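Local coordinates for Lin2004 protein (Listeria innocua, PDB 2HUJ), which is of unknown function but belongs to a bacterial family (DUF1798) whose members fold as four-helical bundles, at residues Glu21-Ile24 and Arg25-Leu29; Arg109-Tyr112 and Lys113-Leu116. All blocks are in the same frame, centred on the assembly; numbering follows the deposited sequence.

Interaction 1 of 2, residues Glu21-Ile24 and Arg25-Leu29; sequences ELLI and RTEQL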
loop_
_atom_site.group_PDB
_atom_site.type_symbol
_atom_site.label_atom_id
_atom_site.label_comp_id
_atom_site.label_asym_id
_atom_site.label_seq_id
_atom_site.Cartn_x
_atom_site.Cartn_y
_atom_site.Cartn_z
ATOM N N GLU A 21 -10.328 1.235 -12.844
ATOM C CA GLU A 21 -9.148 2.019 -12.533
ATOM C C GLU A 21 -8.782 1.914 -11.063
ATOM O O GLU A 21 -7.602 1.745 -10.731
ATOM C CB GLU A 21 -9.321 3.465 -12.985
ATOM C CG GLU A 21 -8.025 4.292 -12.828
ATOM C CD GLU A 21 -6.903 3.777 -13.702
ATOM O OE1 GLU A 21 -7.181 3.525 -14.888
ATOM O OE2 GLU A 21 -5.756 3.627 -13.220
ATOM N N LEU A 22 -9.787 1.981 -10.172
ATOM C CA LEU A 22 -9.529 1.773 -8.756
ATOM C C LEU A 22 -8.924 0.389 -8.453
ATOM O O LEU A 22 -7.955 0.302 -7.717
ATOM C CB LEU A 22 -10.820 1.976 -7.931
ATOM C CG LEU A 22 -10.675 1.806 -6.415
ATOM C CD1 LEU A 22 -9.603 2.713 -5.819
ATOM C CD2 LEU A 22 -12.032 2.048 -5.775
ATOM N N LEU A 23 -9.470 -0.665 -9.050
ATOM C CA LEU A 23 -8.936 -2.017 -8.896
ATOM C C LEU A 23 -7.465 -2.088 -9.277
ATOM O O LEU A 23 -6.633 -2.595 -8.514
ATOM C CB LEU A 23 -9.747 -3.004 -9.724
ATOM C CG LEU A 23 -9.361 -4.492 -9.651
ATOM C CD1 LEU A 23 -9.237 -4.973 -8.234
ATOM C CD2 LEU A 23 -10.351 -5.337 -10.418
ATOM N N ILE A 24 -7.140 -1.546 -10.450
ATOM C CA ILE A 24 -5.746 -1.490 -10.919
ATOM C C ILE A 24 -4.835 -0.747 -9.913
ATOM O O ILE A 24 -3.766 -1.236 -9.554
ATOM C CB ILE A 24 -5.671 -0.857 -12.322
ATOM C CG1 ILE A 24 -6.339 -1.787 -13.347
ATOM C CG2 ILE A 24 -4.218 -0.592 -12.727
ATOM C CD1 ILE A 24 -6.484 -1.192 -14.712
ATOM N N ARG A 25 -5.282 0.404 -9.414
ATOM C CA ARG A 25 -4.500 1.154 -8.462
ATOM C C ARG A 25 -4.381 0.463 -7.099
ATOM O O ARG A 25 -3.366 0.582 -6.419
ATOM C CB ARG A 25 -5.067 2.558 -8.315
ATOM C CG ARG A 25 -4.957 3.320 -9.587
ATOM C CD ARG A 25 -5.497 4.673 -9.472
ATOM N NE ARG A 25 -5.279 5.373 -10.730
ATOM C CZ ARG A 25 -5.459 6.680 -10.914
ATOM N NH1 ARG A 25 -5.802 7.493 -9.917
ATOM N NH2 ARG A 25 -5.259 7.183 -12.123
ATOM N N THR A 26 -5.400 -0.307 -6.739
ATOM C CA THR A 26 -5.365 -1.148 -5.525
ATOM C C THR A 26 -4.311 -2.231 -5.676
ATOM O O THR A 26 -3.536 -2.452 -4.770
ATOM C CB THR A 26 -6.752 -1.804 -5.263
ATOM O OG1 THR A 26 -7.747 -0.773 -5.149
ATOM C CG2 THR A 26 -6.739 -2.640 -3.973
ATOM N N GLU A 27 -4.257 -2.872 -6.841
ATOM C CA GLU A 27 -3.257 -3.925 -7.111
ATOM C C GLU A 27 -1.845 -3.339 -7.074
ATOM O O GLU A 27 -0.890 -3.907 -6.508
ATOM C CB GLU A 27 -3.547 -4.606 -8.455
ATOM C CG GLU A 27 -4.820 -5.468 -8.349
ATOM C CD GLU A 27 -5.393 -5.940 -9.666
ATOM O OE1 GLU A 27 -4.916 -5.502 -10.736
ATOM O OE2 GLU A 27 -6.343 -6.762 -9.581
ATOM N N GLN A 28 -1.709 -2.163 -7.656
ATOM C CA GLN A 28 -0.422 -1.503 -7.691
ATOM C C GLN A 28 0.042 -1.181 -6.270
ATOM O O GLN A 28 1.212 -1.377 -5.923
ATOM C CB GLN A 28 -0.532 -0.234 -8.530
ATOM C CG GLN A 28 0.711 0.584 -8.557
ATOM C CD GLN A 28 1.493 0.310 -9.791
ATOM O OE1 GLN A 28 1.448 1.084 -10.732
ATOM N NE2 GLN A 28 2.163 -0.823 -9.829
ATOM N N LEU A 29 -0.871 -0.685 -5.440
ATOM C CA LEU A 29 -0.529 -0.360 -4.055
ATOM C C LEU A 29 -0.206 -1.603 -3.210
ATOM O O LEU A 29 0.713 -1.566 -2.379
ATOM C CB LEU A 29 -1.634 0.465 -3.417
ATOM C CG LEU A 29 -1.307 1.073 -2.044
ATOM C CD1 LEU A 29 -0.018 1.922 -2.059
ATOM C CD2 LEU A 29 -2.468 1.906 -1.535
#

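Interaction 2 of 2, residues Arg109-Tyr112 and Lys113-Leu116; sequences RSFY and KHFL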
loop_
_atom_site.group_PDB
_atom_site.type_symbol
_atom_site.label_atom_id
_atom_site.label_comp_id
_atom_site.label_asym_id
_atom_site.label_seq_id
_atom_site.Cartn_x
_atom_site.Cartn_y
_atom_site.Cartn_z
ATOM N N ARG A 109 17.215 -3.447 10.797
ATOM C CA ARG A 109 17.051 -3.478 12.245
ATOM C C ARG A 109 15.768 -2.792 12.696
ATOM O O ARG A 109 15.519 -2.707 13.902
ATOM C CB ARG A 109 18.292 -2.900 12.941
ATOM C CG ARG A 109 19.504 -3.785 12.735
ATOM C CD ARG A 109 20.736 -3.257 13.427
ATOM N NE ARG A 109 21.911 -4.096 13.141
ATOM C CZ ARG A 109 22.653 -4.038 12.026
ATOM N NH1 ARG A 109 22.354 -3.192 11.032
ATOM N NH2 ARG A 109 23.703 -4.848 11.897
ATOM N N SER A 110 14.940 -2.325 11.753
ATOM C CA SER A 110 13.618 -1.842 12.114
ATOM C C SER A 110 12.908 -2.941 12.912
ATOM O O SER A 110 13.096 -4.145 12.645
ATOM C CB SER A 110 12.781 -1.450 10.899
ATOM O OG SER A 110 13.372 -0.358 10.227
ATOM N N PHE A 111 12.144 -2.520 13.916
ATOM C CA PHE A 111 11.526 -3.467 14.834
ATOM C C PHE A 111 10.582 -4.380 14.049
ATOM O O PHE A 111 9.694 -3.895 13.338
ATOM C CB PHE A 111 10.776 -2.744 15.954
ATOM C CG PHE A 111 11.670 -2.100 16.994
ATOM C CD1 PHE A 111 12.860 -2.694 17.394
ATOM C CD2 PHE A 111 11.291 -0.910 17.604
ATOM C CE1 PHE A 111 13.671 -2.101 18.358
ATOM C CE2 PHE A 111 12.101 -0.315 18.570
ATOM C CZ PHE A 111 13.291 -0.920 18.942
ATOM N N TYR A 112 10.803 -5.691 14.164
ATOM C CA TYR A 112 10.145 -6.657 13.300
ATOM C C TYR A 112 8.608 -6.715 13.464
ATOM O O TYR A 112 7.885 -6.639 12.467
ATOM C CB TYR A 112 10.738 -8.039 13.514
ATOM C CG TYR A 112 10.096 -9.058 12.632
ATOM C CD1 TYR A 112 10.533 -9.246 11.331
ATOM C CD2 TYR A 112 9.023 -9.810 13.080
ATOM C CE1 TYR A 112 9.939 -10.164 10.517
ATOM C CE2 TYR A 112 8.417 -10.732 12.268
ATOM C CZ TYR A 112 8.879 -10.901 10.995
ATOM O OH TYR A 112 8.287 -11.833 10.194
ATOM N N LYS A 113 8.127 -6.872 14.695
ATOM C CA LYS A 113 6.674 -6.970 14.899
ATOM C C LYS A 113 5.944 -5.723 14.424
ATOM O O LYS A 113 4.902 -5.830 13.760
ATOM C CB LYS A 113 6.312 -7.338 16.353
ATOM C CG LYS A 113 4.801 -7.499 16.612
ATOM C CD LYS A 113 4.512 -7.930 18.037
ATOM C CE LYS A 113 3.008 -8.034 18.319
ATOM N NZ LYS A 113 2.330 -6.720 18.038
ATOM N N HIS A 114 6.484 -4.540 14.710
ATOM C CA HIS A 114 5.864 -3.299 14.238
ATOM C C HIS A 114 5.772 -3.291 12.706
ATOM O O HIS A 114 4.719 -2.997 12.119
ATOM C CB HIS A 114 6.628 -2.064 14.729
ATOM C CG HIS A 114 6.492 -1.819 16.198
ATOM N ND1 HIS A 114 5.515 -2.421 16.972
ATOM C CD2 HIS A 114 7.220 -1.052 17.047
ATOM C CE1 HIS A 114 5.642 -2.026 18.227
ATOM N NE2 HIS A 114 6.671 -1.198 18.302
ATOM N N PHE A 115 6.866 -3.659 12.044
ATOM C CA PHE A 115 6.877 -3.702 10.574
ATOM C C PHE A 115 5.850 -4.696 10.039
ATOM O O PHE A 115 5.021 -4.358 9.200
ATOM C CB PHE A 115 8.291 -4.022 10.072
ATOM C CG PHE A 115 8.555 -3.542 8.669
ATOM C CD1 PHE A 115 7.801 -4.040 7.595
ATOM C CD2 PHE A 115 9.573 -2.659 8.395
ATOM C CE1 PHE A 115 8.019 -3.617 6.287
ATOM C CE2 PHE A 115 9.784 -2.221 7.074
ATOM C CZ PHE A 115 9.048 -2.727 6.026
ATOM N N LEU A 116 5.922 -5.921 10.531
ATOM C CA LEU A 116 4.960 -6.969 10.201
ATOM C C LEU A 116 3.520 -6.471 10.346
ATOM O O LEU A 116 2.707 -6.703 9.477
ATOM C CB LEU A 116 5.156 -8.141 11.131
ATOM C CG LEU A 116 4.145 -9.287 11.013
ATOM C CD1 LEU A 116 4.306 -9.968 9.681
ATOM C CD2 LEU A 116 4.311 -10.257 12.142
#

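Interaction 1 of 2, residues Glu21-Ile24 and Arg25-Leu29
E21 reaches R25 with its CG turned away from its own backbone N (chi1 -173°) and its chain bent at the next bond, while R25 holds CG beside its backbone N and runs extended from CG to NE. One turn apart on helix 16-45, the two ends form an i to i+4 salt bridge, E21 OE2 to R25 NE at 3.1 Å. The bond is not straight, its N-H...O angle being 141°: OE2 is met on its anti side, somewhat out of the carboxylate plane, and the carboxylate and guanidinium planes stand 72° apart. Glutamate and arginine suit this spacing, since their lengths let the two ends meet across one turn. R25 NH1 goes further, to the carboxylate of E72 and the carbonyl of D69 on helix 52-81.

On the buried side, T26 OG1 reaches back to L22 O at 2.8 Å. The same oxygen accepts T26 N at 2.8 Å, nearly in line with its C=O, whereas OG1 comes from above the carbonyl plane. Threonine can therefore sit among hydrophobic neighbours with its hydroxyl satisfied within the helix. L22 packs on W77 and L133, and T26 on F70 and V129. L23 CD1 lies 3.7 Å from E27 OE2, a van der Waals contact between a methyl and a carboxylate oxygen that also has a weak, long ion pair with K134.

R25 thus spends NE within its own helix and NH1 on helix 52-81, and the carboxylates of E21 and E72 would probably offset much of its positive charge at this partly buried seam.

Interaction 2 of 2, residues Arg109-Tyr112 and Lys113-Leu116
F111 and F115 meet at the N-terminal end of helix 112-137, the last helix of the four-helical bundle, where F111 takes the N-cap position. Its carbonyl oxygen, F111 O, accepts F115 N at 3.1 Å. L116 N follows on Y112 O at 2.8 Å, and with these two bonds the first turn is closed.

The tightly packed side faces the bundle. F115 is buried, and the edge of its ring takes S110 CB, 4.2 Å from F115 CD2; the ring also stacks with Y40 of helix 16-45, and the side chain touches T101 and S104 of helix 88-104. A large aromatic suits this place because it packs against both of those helices from the start of a third. Small S110 fits beside it, its OG hydrogen-bonded to the carbonyl oxygens of N107 and S104 and its own carbonyl to the hydroxyl of Y40. L116, partly exposed, leans on W37.

The outer side is open to solvent. F111 and H114 run alongside one another in the same direction, H114 CD2 being 4.1 Å from F111 CB, but both residues are exposed, without the surrounding helices that enclose F115. K113 is exposed too, and its long chain lets NZ form a salt bridge with D117 one turn on, a fitting use of lysine at a surface. Y112 belongs between these extremes: its side chain also touches Y40 and R44, and with CG turned away from its backbone N (chi1 -179°) its ring slants across the L116 side chain, bringing Y112 CE2 to 4.1 Å from L116 CD2.

From the N terminus the chain first makes interaction 1, within helix 16-45, and only after helices 52-81 and 88-104 reaches interaction 2, at the start of helix 112-137. Each is local and spans about one helical turn, so neither closes a long loop; they follow in series, without nesting or crossing. The centres of interaction 1 and interaction 2 lie about 26 Å apart, on opposite sides of the chain's centre, and the nearest atoms of interactions 1 and 2 are about 12 Å apart. Helix 16-45 nevertheless connects them: residues 21-29 join it to helices 52-81, 88-104 and 112-137, while farther along it W37, Y40 and R44 receive S110, Y112, F115 and L116 where the last helix begins.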